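Local coordinates for AGR_L_2016p (Agrobacterium tumefaciens, PDB 2GVH), which probably hydrolyses the thioester bond of acyl-CoA molecules, as a hotdog-fold thioesterase with two such domains in one chain, at residues B[214-217]-B[218-222]. Numbering follows the deposited sequence.
Sequences RAIE and IGEIV
Glu217 and Glu220 are the two ends of a type I beta turn, and the side chain of Glu220 folds back over the turn. Its OE1 accepts the backbone N-H of Glu217 at 2.9 Å from N, with a nearly straight N-H...O angle of 163°. The donor meets this oxygen from above the carboxylate plane, 62° out of it. With CG beside its own backbone N (chi1 -62°) and the chain extended beyond CG, the carboxylate reaches back to Glu217. The usual turn bond, Glu220 N to Glu217 O, is weak at 3.2 Å. Glu220 OE2 approaches the Arg214 guanidinium obliquely, in a long salt bridge to NH2 of 3.6 Å. Glu217 OE2 is 4.0 Å from the same Arg214 NH2 and well out of the guanidinium plane, in a long salt bridge of charge alone. Ile216 CG2 touches Glu220 OE1 at 3.7 Å, while Ile216 CD1 meets Val222 CG1 at 4.1 Å. The turn leads into strand 220-231 of the second hotdog domain, whose neighbour, strand 235-246, supplies Ser244 against Arg214 and Glu220. The arginine probably offsets the two nearby negative charges of Glu217 and Glu220 and helps keep buried Glu220 ionised.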
ATOM      1  N   ARG B 214      14.312  15.989  13.977  1.00 69.86           N
ATOM      2  CA  ARG B 214      12.911  16.382  14.106  1.00 72.75           C
ATOM      3  C   ARG B 214      12.029  15.316  13.471  1.00 73.34           C
ATOM      4  O   ARG B 214      12.523  14.426  12.808  1.00 75.00           O
ATOM      5  CB  ARG B 214      12.643  17.796  13.531  1.00 73.00           C
ATOM      6  CG  ARG B 214      12.622  17.898  12.031  1.00 74.98           C
ATOM      7  CD  ARG B 214      12.386  19.355  11.537  1.00 80.49           C
ATOM      8  NE  ARG B 214      10.986  19.811  11.496  1.00 89.22           N
ATOM      9  CZ  ARG B 214      10.033  19.298  10.711  1.00 96.54           C
ATOM     10  NH1 ARG B 214      10.290  18.271   9.892  1.00 94.71           N
ATOM     11  NH2 ARG B 214       8.802  19.803  10.759  1.00 92.81           N
ATOM     12  N   ALA B 215      10.730  15.400  13.713  1.00 74.58           N
ATOM     13  CA  ALA B 215       9.787  14.461  13.144  1.00 74.18           C
ATOM     14  C   ALA B 215       9.335  15.013  11.801  1.00 73.89           C
ATOM     15  O   ALA B 215       9.269  16.246  11.607  1.00 74.35           O
ATOM     16  CB  ALA B 215       8.616  14.252  14.082  1.00 73.80           C
ATOM     17  N   ILE B 216       9.053  14.086  10.887  1.00 72.51           N
ATOM     18  CA  ILE B 216       8.619  14.394   9.521  1.00 72.38           C
ATOM     19  C   ILE B 216       7.105  14.366   9.444  1.00 73.10           C
ATOM     20  O   ILE B 216       6.492  13.410   9.904  1.00 71.61           O
ATOM     21  CB  ILE B 216       9.188  13.350   8.517  1.00 72.20           C
ATOM     22  CG1 ILE B 216      10.705  13.473   8.483  1.00 70.11           C
ATOM     23  CG2 ILE B 216       8.632  13.566   7.104  1.00 67.91           C
ATOM     24  CD1 ILE B 216      11.382  12.243   8.045  1.00 68.47           C
ATOM     25  N   GLU B 217       6.529  15.403   8.826  1.00 75.62           N
ATOM     26  CA  GLU B 217       5.086  15.532   8.707  1.00 78.35           C
ATOM     27  C   GLU B 217       4.472  15.154   7.360  1.00 80.10           C
ATOM     28  O   GLU B 217       5.130  15.149   6.329  1.00 79.14           O
ATOM     29  CB  GLU B 217       4.655  16.927   9.138  1.00 79.28           C
ATOM     30  CG  GLU B 217       4.456  16.984  10.648  1.00 86.56           C
ATOM     31  CD  GLU B 217       4.740  18.334  11.233  1.00 96.17           C
ATOM     32  OE1 GLU B 217       4.249  19.341  10.665  1.00101.02           O
ATOM     33  OE2 GLU B 217       5.437  18.380  12.274  1.00 95.84           O
ATOM     34  N   ILE B 218       3.191  14.816   7.410  1.00 83.15           N
ATOM     35  CA  ILE B 218       2.417  14.319   6.275  1.00 84.54           C
ATOM     36  C   ILE B 218       2.445  15.204   5.002  1.00 84.84           C
ATOM     37  O   ILE B 218       2.534  14.674   3.883  1.00 86.71           O
ATOM     38  CB  ILE B 218       0.946  13.978   6.735  1.00 85.68           C
ATOM     39  CG1 ILE B 218       0.166  13.213   5.666  1.00 84.86           C
ATOM     40  CG2 ILE B 218       0.193  15.240   7.197  1.00 88.10           C
ATOM     41  CD1 ILE B 218       0.799  11.958   5.260  1.00 87.41           C
ATOM     42  N   GLY B 219       2.395  16.527   5.158  1.00 82.59           N
ATOM     43  CA  GLY B 219       2.422  17.427   3.990  1.00 80.98           C
ATOM     44  C   GLY B 219       3.811  17.705   3.414  1.00 80.79           C
ATOM     45  O   GLY B 219       4.056  18.776   2.802  1.00 80.55           O
ATOM     46  N   GLU B 220       4.730  16.754   3.600  1.00 76.95           N
ATOM     47  CA  GLU B 220       6.135  16.994   3.275  1.00 73.70           C
ATOM     48  C   GLU B 220       6.724  15.936   2.358  1.00 72.96           C
ATOM     49  O   GLU B 220       6.210  14.790   2.274  1.00 72.98           O
ATOM     50  CB  GLU B 220       6.988  17.084   4.555  1.00 73.19           C
ATOM     51  CG  GLU B 220       6.626  18.230   5.515  1.00 73.26           C
ATOM     52  CD  GLU B 220       7.488  18.285   6.777  1.00 75.16           C
ATOM     53  OE1 GLU B 220       8.078  17.259   7.187  1.00 76.70           O
ATOM     54  OE2 GLU B 220       7.560  19.369   7.378  1.00 80.45           O
ATOM     55  N   ILE B 221       7.799  16.321   1.670  1.00 68.99           N
ATOM     56  CA  ILE B 221       8.615  15.320   0.992  1.00 67.60           C
ATOM     57  C   ILE B 221       9.851  14.988   1.802  1.00 66.53           C
ATOM     58  O   ILE B 221      10.360  15.845   2.521  1.00 66.80           O
ATOM     59  CB  ILE B 221       8.997  15.719  -0.430  1.00 66.19           C
ATOM     60  CG1 ILE B 221       9.673  17.094  -0.447  1.00 70.73           C
ATOM     61  CG2 ILE B 221       7.779  15.731  -1.284  1.00 70.85           C
ATOM     62  CD1 ILE B 221      10.680  17.227  -1.522  1.00 66.33           C
ATOM     63  N   VAL B 222      10.281  13.729   1.745  1.00 64.91           N
ATOM     64  CA  VAL B 222      11.605  13.369   2.211  1.00 64.02           C
ATOM     65  C   VAL B 222      12.585  13.510   1.037  1.00 63.39           C
ATOM     66  O   VAL B 222      12.213  13.320  -0.122  1.00 63.95           O
ATOM     67  CB  VAL B 222      11.678  11.921   2.735  1.00 64.31           C
ATOM     68  CG1 VAL B 222      10.907  11.769   4.044  1.00 62.96           C
ATOM     69  CG2 VAL B 222      11.182  10.942   1.684  1.00 63.63           C
TER